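Local coordinates for protein probable porin (PDB 4FT6) that probably forms an outer-membrane channel of the OprD porin family through which small solutes cross the outer membrane of Pseudomonas aeruginosa, at residues 17-22 with 387-392; 65-70 with 130-135; 178-183 with 205-210; 350-355 with 364-369. All blocks are in the same frame, centred on the assembly; numbering follows the deposited sequence.

Contact 1: 17-22 with 387-392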
# COMPACT_ATOMS: atom_id res chain seq x y z
N LEU A 17 0.18 0.23 20.75
CA LEU A 17 1.59 0.11 20.41
C LEU A 17 1.77 -1.09 19.49
O LEU A 17 1.65 -2.24 19.92
CB LEU A 17 2.44 -0.08 21.67
CG LEU A 17 3.90 -0.39 21.37
CD1 LEU A 17 4.54 0.75 20.59
CD2 LEU A 17 4.68 -0.69 22.64
N GLY A 18 2.03 -0.81 18.22
CA GLY A 18 2.22 -1.88 17.26
C GLY A 18 3.67 -2.33 17.21
O GLY A 18 4.59 -1.50 17.09
N LEU A 19 3.87 -3.63 17.31
CA LEU A 19 5.21 -4.21 17.30
C LEU A 19 5.38 -5.05 16.04
O LEU A 19 4.55 -5.91 15.74
CB LEU A 19 5.43 -5.06 18.55
CG LEU A 19 5.38 -4.34 19.90
CD1 LEU A 19 5.06 -5.32 21.02
CD2 LEU A 19 6.70 -3.65 20.16
N ARG A 20 6.44 -4.78 15.30
CA ARG A 20 6.75 -5.55 14.10
C ARG A 20 8.22 -5.93 14.08
O ARG A 20 9.09 -5.06 13.95
CB ARG A 20 6.37 -4.76 12.84
CG ARG A 20 6.76 -5.44 11.51
CD ARG A 20 6.30 -4.60 10.33
NE ARG A 20 4.84 -4.41 10.32
CZ ARG A 20 4.19 -3.54 9.55
NH1 ARG A 20 4.86 -2.74 8.72
NH2 ARG A 20 2.86 -3.46 9.61
N ASN A 21 8.50 -7.23 14.22
CA ASN A 21 9.84 -7.76 14.04
C ASN A 21 9.96 -8.31 12.63
O ASN A 21 9.17 -9.17 12.24
CB ASN A 21 10.14 -8.87 15.05
CG ASN A 21 11.61 -9.24 15.08
OD1 ASN A 21 12.07 -10.09 14.31
ND2 ASN A 21 12.36 -8.58 15.96
N LEU A 22 10.93 -7.81 11.87
CA LEU A 22 10.97 -8.13 10.44
C LEU A 22 12.34 -8.60 9.99
O LEU A 22 13.35 -7.91 10.22
CB LEU A 22 10.56 -6.90 9.63
CG LEU A 22 10.40 -7.07 8.12
CD1 LEU A 22 9.61 -8.32 7.86
CD2 LEU A 22 9.67 -5.85 7.55
N LEU A 387 6.98 -11.00 12.45
CA LEU A 387 6.41 -11.24 13.78
C LEU A 387 5.61 -9.99 14.14
O LEU A 387 6.08 -8.86 13.95
CB LEU A 387 7.54 -11.45 14.80
CG LEU A 387 7.56 -12.63 15.77
CD1 LEU A 387 7.43 -12.16 17.20
CD2 LEU A 387 6.47 -13.63 15.45
N SER A 388 4.40 -10.19 14.66
CA SER A 388 3.47 -9.08 14.86
C SER A 388 2.73 -9.23 16.17
O SER A 388 2.41 -10.35 16.60
CB SER A 388 2.45 -9.03 13.73
OG SER A 388 2.94 -8.25 12.67
N TYR A 389 2.46 -8.08 16.78
CA TYR A 389 1.67 -8.02 17.99
C TYR A 389 1.22 -6.59 18.18
O TYR A 389 1.90 -5.65 17.77
CB TYR A 389 2.49 -8.48 19.18
CG TYR A 389 1.69 -8.59 20.45
CD1 TYR A 389 0.82 -9.65 20.64
CD2 TYR A 389 1.80 -7.65 21.45
CE1 TYR A 389 0.08 -9.77 21.80
CE2 TYR A 389 1.07 -7.75 22.62
CZ TYR A 389 0.21 -8.81 22.79
OH TYR A 389 -0.52 -8.94 23.95
N SER A 390 0.06 -6.41 18.79
CA SER A 390 -0.46 -5.07 19.00
C SER A 390 -0.82 -4.91 20.47
O SER A 390 -1.67 -5.64 20.99
CB SER A 390 -1.67 -4.82 18.11
OG SER A 390 -1.90 -3.44 17.97
N LEU A 391 -0.17 -3.98 21.14
CA LEU A 391 -0.39 -3.75 22.56
C LEU A 391 -1.26 -2.52 22.78
O LEU A 391 -0.87 -1.40 22.43
CB LEU A 391 0.94 -3.56 23.28
CG LEU A 391 1.09 -4.15 24.68
CD1 LEU A 391 2.32 -3.59 25.36
CD2 LEU A 391 -0.15 -3.90 25.53
N PRO A 392 -2.47 -2.71 23.34
CA PRO A 392 -3.34 -1.60 23.79
C PRO A 392 -2.85 -0.97 25.10
O PRO A 392 -2.38 -1.71 25.96
CB PRO A 392 -4.69 -2.29 24.01
CG PRO A 392 -4.36 -3.75 24.23
CD PRO A 392 -3.16 -4.02 23.37
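Leu19 and Tyr389 sit opposite each other on the two strands, and their side chains run side by side in the same direction. Leu19 CD1 meets the edge of the phenol ring near its plane, 4.0 Å from Tyr389 CD2. The tyrosine has CG anti to its backbone N (chi1 -173°), and a chi2 of 75° turns the CD2 edge to the leucine. The neighbouring pairs on this face touch nearer the backbone. Leu17 CB lies 4.1 Å from Leu391 CB, and Asn21 CB lies 3.7 Å from Leu387 CB. The amide of Asn21 is used on the other flank: OD1 accepts from Trp41 NE1, and ND2 binds Gln43 OE1. Bound detergents lie close to Asn21 and Leu17, so this face is the outer, membrane-facing one. The strands are the first and last of the barrel wall, and their antiparallel pairing is the seam that closes an outer-membrane beta-barrel. Three hydrogen-bonded pairs join these two segments. Leu17 N reaches Leu391 O at 2.6 Å, and Leu391 N reaches Leu17 O at 2.8 Å. In the middle, Leu19 N to Tyr389 O is 2.9 Å, while the return bond from Tyr389 N to Leu19 O is longer, at 3.2 Å. Asn21 and Leu387 exchange two more bonds. The opposite face carries Gly18, Arg20, Ser388 and Ser390 and looks into the barrel. There Arg20 touches the partner strand mainly by its backbone, with its CA 3.4 Å from Leu387 O. Its NH1 forms a salt bridge to Asp128 and a hydrogen bond to Arg130 O.

Contact 2: 65-70 with 130-135. With DMU (decyl-beta-D-maltopyranoside), chain F.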
# COMPACT_ATOMS: atom_id res chain seq x y z
N ILE A 65 0.91 10.00 15.88
CA ILE A 65 1.55 8.83 15.30
C ILE A 65 3.04 8.84 15.63
O ILE A 65 3.75 9.80 15.30
CB ILE A 65 1.32 8.73 13.78
CG1 ILE A 65 -0.18 8.77 13.48
CG2 ILE A 65 1.96 7.46 13.23
CD1 ILE A 65 -0.54 8.68 12.01
N GLY A 66 3.51 7.80 16.30
CA GLY A 66 4.90 7.73 16.71
C GLY A 66 5.54 6.51 16.07
O GLY A 66 4.95 5.41 16.04
N GLN A 67 6.76 6.70 15.55
CA GLN A 67 7.48 5.60 14.91
C GLN A 67 8.88 5.43 15.50
O GLN A 67 9.54 6.41 15.86
CB GLN A 67 7.58 5.86 13.40
CG GLN A 67 6.25 6.10 12.71
CD GLN A 67 6.41 6.25 11.21
OE1 GLN A 67 7.08 5.45 10.56
NE2 GLN A 67 5.79 7.28 10.65
N LEU A 68 9.33 4.19 15.59
CA LEU A 68 10.70 3.87 16.01
C LEU A 68 11.11 2.57 15.34
O LEU A 68 10.47 1.52 15.53
CB LEU A 68 10.77 3.70 17.53
CG LEU A 68 12.11 3.29 18.17
CD1 LEU A 68 13.23 4.25 17.78
CD2 LEU A 68 11.98 3.24 19.69
N GLY A 69 12.16 2.64 14.52
CA GLY A 69 12.73 1.44 13.91
C GLY A 69 14.11 1.21 14.51
O GLY A 69 14.86 2.16 14.70
N LEU A 70 14.44 -0.04 14.80
CA LEU A 70 15.74 -0.37 15.38
C LEU A 70 16.45 -1.41 14.52
O LEU A 70 15.85 -2.43 14.14
CB LEU A 70 15.58 -0.92 16.80
CG LEU A 70 14.99 -0.00 17.89
CD1 LEU A 70 15.08 -0.67 19.26
CD2 LEU A 70 15.66 1.36 17.90
N ARG A 130 7.18 -2.57 4.59
CA ARG A 130 8.42 -2.86 5.33
C ARG A 130 8.21 -2.75 6.85
O ARG A 130 7.27 -3.32 7.40
CB ARG A 130 9.54 -1.91 4.90
CG ARG A 130 10.03 -2.05 3.47
CD ARG A 130 10.67 -3.41 3.22
NE ARG A 130 11.27 -3.49 1.88
CZ ARG A 130 10.62 -3.86 0.79
NH1 ARG A 130 9.35 -4.21 0.89
NH2 ARG A 130 11.23 -3.90 -0.39
N LEU A 131 9.10 -2.02 7.51
CA LEU A 131 9.09 -1.94 8.96
C LEU A 131 8.05 -0.95 9.50
O LEU A 131 7.31 -1.26 10.44
CB LEU A 131 10.49 -1.56 9.47
CG LEU A 131 10.77 -1.79 10.96
CD1 LEU A 131 10.88 -3.27 11.28
CD2 LEU A 131 12.02 -1.05 11.42
N LEU A 132 7.99 0.23 8.90
CA LEU A 132 7.19 1.32 9.41
C LEU A 132 6.45 1.98 8.23
O LEU A 132 6.99 2.03 7.12
CB LEU A 132 8.11 2.33 10.09
CG LEU A 132 8.79 1.88 11.39
CD1 LEU A 132 9.89 2.86 11.81
CD2 LEU A 132 7.74 1.78 12.49
N PRO A 133 5.22 2.47 8.47
CA PRO A 133 4.37 3.01 7.40
C PRO A 133 4.89 4.31 6.79
O PRO A 133 5.42 5.18 7.51
CB PRO A 133 3.06 3.34 8.13
CG PRO A 133 3.50 3.63 9.55
CD PRO A 133 4.59 2.61 9.80
N GLN A 134 4.72 4.44 5.48
CA GLN A 134 4.80 5.73 4.80
C GLN A 134 3.73 6.65 5.40
O GLN A 134 2.64 6.20 5.77
CB GLN A 134 4.49 5.51 3.31
CG GLN A 134 4.80 6.68 2.38
CD GLN A 134 4.37 6.39 0.93
OE1 GLN A 134 3.24 5.93 0.67
NE2 GLN A 134 5.28 6.66 -0.02
N THR A 135 4.03 7.94 5.53
CA THR A 135 3.00 8.87 5.99
C THR A 135 2.96 10.08 5.09
O THR A 135 3.93 10.38 4.39
CB THR A 135 3.25 9.35 7.43
OG1 THR A 135 4.63 9.70 7.57
CG2 THR A 135 2.89 8.28 8.44
C1 DMU F . 10.67 13.90 13.88
C2 DMU F . 11.05 14.40 12.44
C3 DMU F . 12.61 14.99 12.36
C4 DMU F . 13.55 14.18 13.33
O5 DMU F . 12.95 14.06 14.59
C6 DMU F . 11.84 13.21 14.54
O7 DMU F . 13.18 15.21 11.01
O16 DMU F . 11.54 12.70 15.83
C18 DMU F . 12.61 12.26 16.63
C19 DMU F . 12.15 11.88 18.04
C22 DMU F . 10.88 11.04 17.97
C25 DMU F . 10.25 10.97 19.35
C28 DMU F . 10.16 9.51 19.78
C31 DMU F . 8.72 9.03 19.60
C34 DMU F . 8.78 7.58 19.17
C37 DMU F . 7.65 6.80 19.81
C40 DMU F . 7.53 5.45 19.15
C43 DMU F . 6.93 4.50 20.13
O49 DMU F . 9.60 13.06 13.72
O55 DMU F . 9.97 15.13 11.74
C57 DMU F . 14.82 14.94 13.44
O61 DMU F . 14.50 16.19 13.93
C5 DMU F . 12.34 15.92 8.87
C7 DMU F . 13.46 16.71 8.30
C8 DMU F . 13.58 18.08 9.10
C9 DMU F . 12.32 18.28 10.05
O1 DMU F . 12.37 17.26 10.97
C10 DMU F . 12.24 16.02 10.37
O2 DMU F . 14.90 18.19 9.79
O3 DMU F . 11.15 16.31 8.31
O4 DMU F . 13.32 16.82 6.92
C11 DMU F . 12.22 19.58 10.80
O6 DMU F . 11.12 19.52 11.66
O HOH W 1 6.79 7.79 7.94
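Gln67 sets CG beside its backbone N, anti to the carbonyl carbon (chi1 -55°), and runs extended beyond (chi2 -176°). This carries its amide to segment 130-135. Leu132 also has CG beside its backbone N (chi1 -68°), and the two side chains slide past each other in opposite directions. Gln67 OE1 packs against Leu132 CB at 3.3 Å. Its NE2 meets Thr135 tip to tip, 3.8 Å from Thr135 CG2. No direct hydrogen bond joins the segments. A water does the bridging: it accepts from Gln67 NE2 at 2.9 Å and donates to Pro133 O at 3.0 Å and to Thr135 OG1 at 2.9 Å. Thr135 OG1 is also hydrogen-bonded to Glu116. In the beta-barrel of this porin, 65-70 is part of a wall strand and 130-135 belongs mostly to an irregular loop packed on its inner face. Gly69 presents bare backbone to that loop. Leu132 CD1 lies 3.5 Å from Gly69 N, and Leu131 CD2 lies 3.6 Å from Gly69 CA. On the far side of the strand, Leu68 points away from the loop, and the decyl chain of a bound detergent passes by, its C40 4.0 Å from Leu68 CB.

Contact 3: 178-183 with 205-210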
# COMPACT_ATOMS: atom_id res chain seq x y z
N ALA A 178 11.46 15.94 -10.74
CA ALA A 178 10.41 16.94 -10.63
C ALA A 178 9.66 16.77 -9.31
O ALA A 178 9.20 15.68 -9.01
CB ALA A 178 9.44 16.82 -11.80
N PHE A 179 9.53 17.83 -8.52
CA PHE A 179 8.81 17.71 -7.25
C PHE A 179 7.58 18.61 -7.17
O PHE A 179 7.46 19.57 -7.94
CB PHE A 179 9.75 18.01 -6.07
CG PHE A 179 10.81 16.96 -5.86
CD1 PHE A 179 10.59 15.87 -5.02
CD2 PHE A 179 12.04 17.04 -6.53
CE1 PHE A 179 11.59 14.88 -4.83
CE2 PHE A 179 13.04 16.04 -6.34
CZ PHE A 179 12.81 14.96 -5.50
N SER A 180 6.68 18.32 -6.23
CA SER A 180 5.55 19.22 -6.00
C SER A 180 5.21 19.45 -4.53
O SER A 180 5.30 18.54 -3.71
CB SER A 180 4.31 18.72 -6.73
OG SER A 180 3.31 19.73 -6.74
N ASP A 181 4.82 20.69 -4.25
CA ASP A 181 4.25 21.13 -2.97
C ASP A 181 2.81 20.68 -2.84
O ASP A 181 2.28 20.57 -1.74
CB ASP A 181 4.15 22.66 -2.94
CG ASP A 181 5.41 23.31 -2.49
OD1 ASP A 181 6.32 23.46 -3.33
OD2 ASP A 181 5.47 23.72 -1.31
N ARG A 182 2.14 20.47 -3.96
CA ARG A 182 0.69 20.41 -3.89
C ARG A 182 0.09 19.19 -4.59
O ARG A 182 0.17 19.05 -5.82
CB ARG A 182 0.09 21.73 -4.41
CG ARG A 182 -0.67 22.52 -3.33
CD ARG A 182 -0.12 23.90 -3.10
NE ARG A 182 0.53 24.00 -1.80
CZ ARG A 182 1.20 25.05 -1.37
NH1 ARG A 182 1.32 26.12 -2.13
NH2 ARG A 182 1.77 25.04 -0.18
N PHE A 183 -0.50 18.31 -3.79
CA PHE A 183 -1.25 17.19 -4.33
C PHE A 183 -2.71 17.31 -3.90
O PHE A 183 -3.03 17.08 -2.72
CB PHE A 183 -0.66 15.86 -3.85
CG PHE A 183 -1.42 14.64 -4.33
CD1 PHE A 183 -1.28 14.19 -5.65
CD2 PHE A 183 -2.28 13.95 -3.49
CE1 PHE A 183 -2.00 13.05 -6.10
CE2 PHE A 183 -2.99 12.80 -3.93
CZ PHE A 183 -2.84 12.36 -5.24
N ARG A 205 -4.48 15.73 -8.64
CA ARG A 205 -3.70 16.71 -9.36
C ARG A 205 -2.37 16.92 -8.65
O ARG A 205 -2.31 17.63 -7.63
CB ARG A 205 -4.46 18.03 -9.36
CG ARG A 205 -3.84 19.13 -10.20
CD ARG A 205 -4.55 19.21 -11.54
NE ARG A 205 -5.99 19.39 -11.39
CZ ARG A 205 -6.83 19.60 -12.41
NH1 ARG A 205 -6.36 19.66 -13.65
NH2 ARG A 205 -8.12 19.75 -12.18
N LEU A 206 -1.30 16.32 -9.17
CA LEU A 206 0.03 16.63 -8.66
C LEU A 206 0.54 17.88 -9.38
O LEU A 206 1.01 17.80 -10.53
CB LEU A 206 0.99 15.46 -8.86
CG LEU A 206 2.35 15.80 -8.27
CD1 LEU A 206 2.19 15.95 -6.76
CD2 LEU A 206 3.36 14.74 -8.63
N GLN A 207 0.45 19.02 -8.70
CA GLN A 207 0.65 20.33 -9.33
C GLN A 207 1.84 20.40 -10.27
O GLN A 207 2.96 20.05 -9.89
CB GLN A 207 0.80 21.41 -8.26
CG GLN A 207 1.12 22.79 -8.81
CD GLN A 207 1.02 23.87 -7.75
OE1 GLN A 207 1.91 24.03 -6.91
NE2 GLN A 207 -0.09 24.61 -7.77
N ASP A 208 1.56 20.83 -11.50
CA ASP A 208 2.57 21.03 -12.54
C ASP A 208 3.26 19.75 -13.04
O ASP A 208 4.20 19.79 -13.84
CB ASP A 208 3.56 22.11 -12.11
CG ASP A 208 3.02 23.52 -12.33
OD1 ASP A 208 2.42 23.79 -13.40
OD2 ASP A 208 3.19 24.37 -11.42
N ILE A 209 2.77 18.60 -12.59
CA ILE A 209 3.35 17.35 -13.05
C ILE A 209 2.30 16.48 -13.74
O ILE A 209 2.43 16.16 -14.94
CB ILE A 209 4.04 16.60 -11.89
CG1 ILE A 209 5.19 17.45 -11.36
CG2 ILE A 209 4.54 15.23 -12.37
CD1 ILE A 209 5.89 16.89 -10.12
N TYR A 210 1.27 16.08 -13.00
CA TYR A 210 0.18 15.30 -13.59
C TYR A 210 -1.22 15.55 -13.03
O TYR A 210 -1.40 16.19 -11.97
CB TYR A 210 0.49 13.80 -13.62
CG TYR A 210 0.34 13.02 -12.31
CD1 TYR A 210 -0.90 12.80 -11.73
CD2 TYR A 210 1.45 12.43 -11.70
CE1 TYR A 210 -1.04 12.06 -10.55
CE2 TYR A 210 1.31 11.68 -10.52
CZ TYR A 210 0.08 11.50 -9.95
OH TYR A 210 -0.03 10.76 -8.80
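Arg205 O faces Phe183 CA in a CA-H...O contact of 3.5 Å, where barrel strands 183-192 and 197-206 pair antiparallel near their ends. Segment 205-210 takes in the end of strand 197-206, the tight turn 207-209 and the first residue of the next wall strand. Segment 178-183 is mostly the loop that packs beside it. Leu206 forms a non-hydrogen-bonded pair with Phe183, and the two side chains cross at about a right angle. Leu206 CD1 comes to the edge of the phenyl ring, near its plane, 4.0 Å from Phe183 CD1. The same methyl touches Ser180 CB. Gln207 supplies the polar links. Its N donates to Arg182 O at 2.9 Å in a nearly straight bond (168°). Its O accepts from Ser180 OG at 3.2 Å, with the hydroxyl in the carbonyl plane on a lone pair. Ser180 holds OG anti to its backbone N (chi1 -167°). There OG also accepts from Arg182 N at 3.1 Å, which makes an ST turn. The serine oxygen thus ties its own loop together and joins it to the turn. Ile209 reaches with CD1 to the loop at Ala178, 3.9 Å from Ala178 CB. The turn is drawn tight because Leu206 O accepts from both Ile209 N and Tyr210 N. The Tyr210 ring lies with one face under Leu206 CB, and its OH ends 4.1 Å from Phe183 CE1.

Contact 4: 350-355 with 364-369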
# COMPACT_ATOMS: atom_id res chain seq x y z
N ASP A 350 2.24 -17.02 0.57
CA ASP A 350 2.00 -16.36 1.85
C ASP A 350 1.46 -17.38 2.83
O ASP A 350 0.47 -18.05 2.55
CB ASP A 350 0.95 -15.26 1.66
CG ASP A 350 1.29 -13.99 2.43
OD1 ASP A 350 0.95 -13.89 3.63
OD2 ASP A 350 1.87 -13.08 1.81
N VAL A 351 2.12 -17.54 3.97
CA VAL A 351 1.56 -18.35 5.03
C VAL A 351 1.52 -17.51 6.29
O VAL A 351 2.48 -16.80 6.61
CB VAL A 351 2.39 -19.61 5.29
CG1 VAL A 351 1.71 -20.45 6.35
CG2 VAL A 351 2.53 -20.40 4.00
N ALA A 352 0.39 -17.54 7.00
CA ALA A 352 0.25 -16.73 8.19
C ALA A 352 -0.41 -17.50 9.31
O ALA A 352 -1.31 -18.33 9.07
CB ALA A 352 -0.51 -15.44 7.89
N TYR A 353 0.05 -17.25 10.53
CA TYR A 353 -0.59 -17.81 11.71
C TYR A 353 -0.73 -16.75 12.80
O TYR A 353 0.19 -15.98 13.07
CB TYR A 353 0.19 -19.01 12.23
CG TYR A 353 -0.49 -19.71 13.37
CD1 TYR A 353 -1.65 -20.44 13.16
CD2 TYR A 353 0.03 -19.65 14.65
CE1 TYR A 353 -2.28 -21.10 14.21
CE2 TYR A 353 -0.59 -20.31 15.71
CZ TYR A 353 -1.74 -21.04 15.47
OH TYR A 353 -2.37 -21.69 16.50
N VAL A 354 -1.91 -16.72 13.42
CA VAL A 354 -2.17 -15.80 14.51
C VAL A 354 -2.71 -16.58 15.70
O VAL A 354 -3.78 -17.18 15.62
CB VAL A 354 -3.17 -14.71 14.10
CG1 VAL A 354 -3.47 -13.81 15.29
CG2 VAL A 354 -2.61 -13.88 12.96
N ILE A 355 -1.94 -16.59 16.79
CA ILE A 355 -2.35 -17.28 18.02
C ILE A 355 -3.68 -16.70 18.50
O ILE A 355 -3.81 -15.49 18.70
CB ILE A 355 -1.29 -17.11 19.12
CG1 ILE A 355 0.04 -17.71 18.68
CG2 ILE A 355 -1.76 -17.74 20.42
CD1 ILE A 355 1.20 -17.39 19.61
N GLY A 364 1.41 -12.73 16.04
CA GLY A 364 1.32 -13.21 14.69
C GLY A 364 2.66 -13.48 14.04
O GLY A 364 3.60 -12.68 14.16
N LEU A 365 2.75 -14.61 13.33
CA LEU A 365 3.94 -14.92 12.56
C LEU A 365 3.53 -15.19 11.12
O LEU A 365 2.61 -15.97 10.86
CB LEU A 365 4.65 -16.15 13.12
CG LEU A 365 5.75 -16.63 12.18
CD1 LEU A 365 6.82 -15.55 12.06
CD2 LEU A 365 6.34 -17.97 12.61
N ARG A 366 4.23 -14.56 10.19
CA ARG A 366 3.88 -14.66 8.79
C ARG A 366 5.12 -14.75 7.91
O ARG A 366 6.10 -14.03 8.12
CB ARG A 366 3.03 -13.44 8.41
CG ARG A 366 2.94 -13.13 6.93
CD ARG A 366 1.94 -12.01 6.74
NE ARG A 366 1.94 -11.48 5.38
CZ ARG A 366 1.04 -10.62 4.92
NH1 ARG A 366 0.05 -10.21 5.71
NH2 ARG A 366 1.11 -10.18 3.68
N TRP A 367 5.08 -15.64 6.93
CA TRP A 367 6.22 -15.82 6.05
C TRP A 367 5.80 -15.51 4.61
O TRP A 367 4.77 -16.00 4.13
CB TRP A 367 6.75 -17.25 6.19
CG TRP A 367 7.69 -17.70 5.12
CD1 TRP A 367 8.83 -17.06 4.70
CD2 TRP A 367 7.60 -18.91 4.35
NE1 TRP A 367 9.45 -17.80 3.71
CE2 TRP A 367 8.71 -18.93 3.47
CE3 TRP A 367 6.69 -19.96 4.31
CZ2 TRP A 367 8.92 -19.98 2.57
CZ3 TRP A 367 6.90 -21.00 3.41
CH2 TRP A 367 8.00 -21.00 2.55
N ARG A 368 6.56 -14.66 3.94
CA ARG A 368 6.26 -14.33 2.55
C ARG A 368 7.43 -14.68 1.66
O ARG A 368 8.57 -14.23 1.89
CB ARG A 368 5.88 -12.86 2.40
CG ARG A 368 4.80 -12.43 3.39
CD ARG A 368 4.47 -10.96 3.28
NE ARG A 368 4.10 -10.60 1.91
CZ ARG A 368 3.84 -9.37 1.50
NH1 ARG A 368 3.88 -8.35 2.34
NH2 ARG A 368 3.53 -9.17 0.22
N ASN A 369 7.15 -15.48 0.64
CA ASN A 369 8.17 -15.97 -0.27
C ASN A 369 7.82 -15.62 -1.72
O ASN A 369 6.67 -15.78 -2.13
CB ASN A 369 8.31 -17.49 -0.13
CG ASN A 369 9.50 -18.03 -0.86
OD1 ASN A 369 9.45 -18.29 -2.06
ND2 ASN A 369 10.59 -18.22 -0.14
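The carboxylate of Asp350 is shared by two arginines of the facing strand, one to each oxygen. OD1 lies over one face of the Arg366 guanidinium, 3.1 Å from Arg366 NE. The carboxylate and guanidinium planes are 73° apart, and no N-H points at the oxygen, so this salt bridge rests on charge alone. OD2 lies 3.3 Å from Arg368 NE, where the two side chains run side by side and point the same way. Arg366 is extended from CG to NE, while Arg368 is bent at chi3 (55°). Arg366 NH2 then comes over the rim of the Arg368 guanidinium. The aspartate probably offsets the repulsion between these like charges, to which Arg384 adds near Arg368. The strands form a beta-hairpin of the porin barrel. Its arginine-rich inner face is consistent with the basic ladder known from OprD-family channels. Two hydrogen-bonded pairs lie in this part of the hairpin. In the first, Trp367 N is 2.9 Å from Val351 O, and Val351 N is 3.1 Å from Trp367 O. Tyr353 and Leu365 repeat the exchange, with Tyr353 N 2.9 Å from Leu365 O. Between these pairs, on the inner face, Ala352 CB packs on Arg366 CB at 4.1 Å. On the outer face the Val351 and Trp367 side chains cross, with Val351 CG2 4.2 Å from Trp367 CE3. Trp367 NE1 binds Asn383 OD1, and bound detergents touch Trp367 and Leu365.

Overall arrangement
From the N terminus, the first wall strand opens contact 1, which closes only at the last strand and so completes the barrel. The other three contacts fall within that span, one after another, and none cross. Contact 2 closes a loop of 59 intervening residues and ties an inward segment to the wall. Contact 3 follows about 25 Å away, centre to centre, and joins a loop to a turn at the barrel end. Contact 4 joins the strands of a hairpin late in the chain, with eight residues between its segments. Contact 1 touches contact 2 inside the barrel, and Ser388 is backbone hydrogen-bonded to Gly364 of contact 4. Contact 3 lies across the chain's centre from contacts 1 and 4.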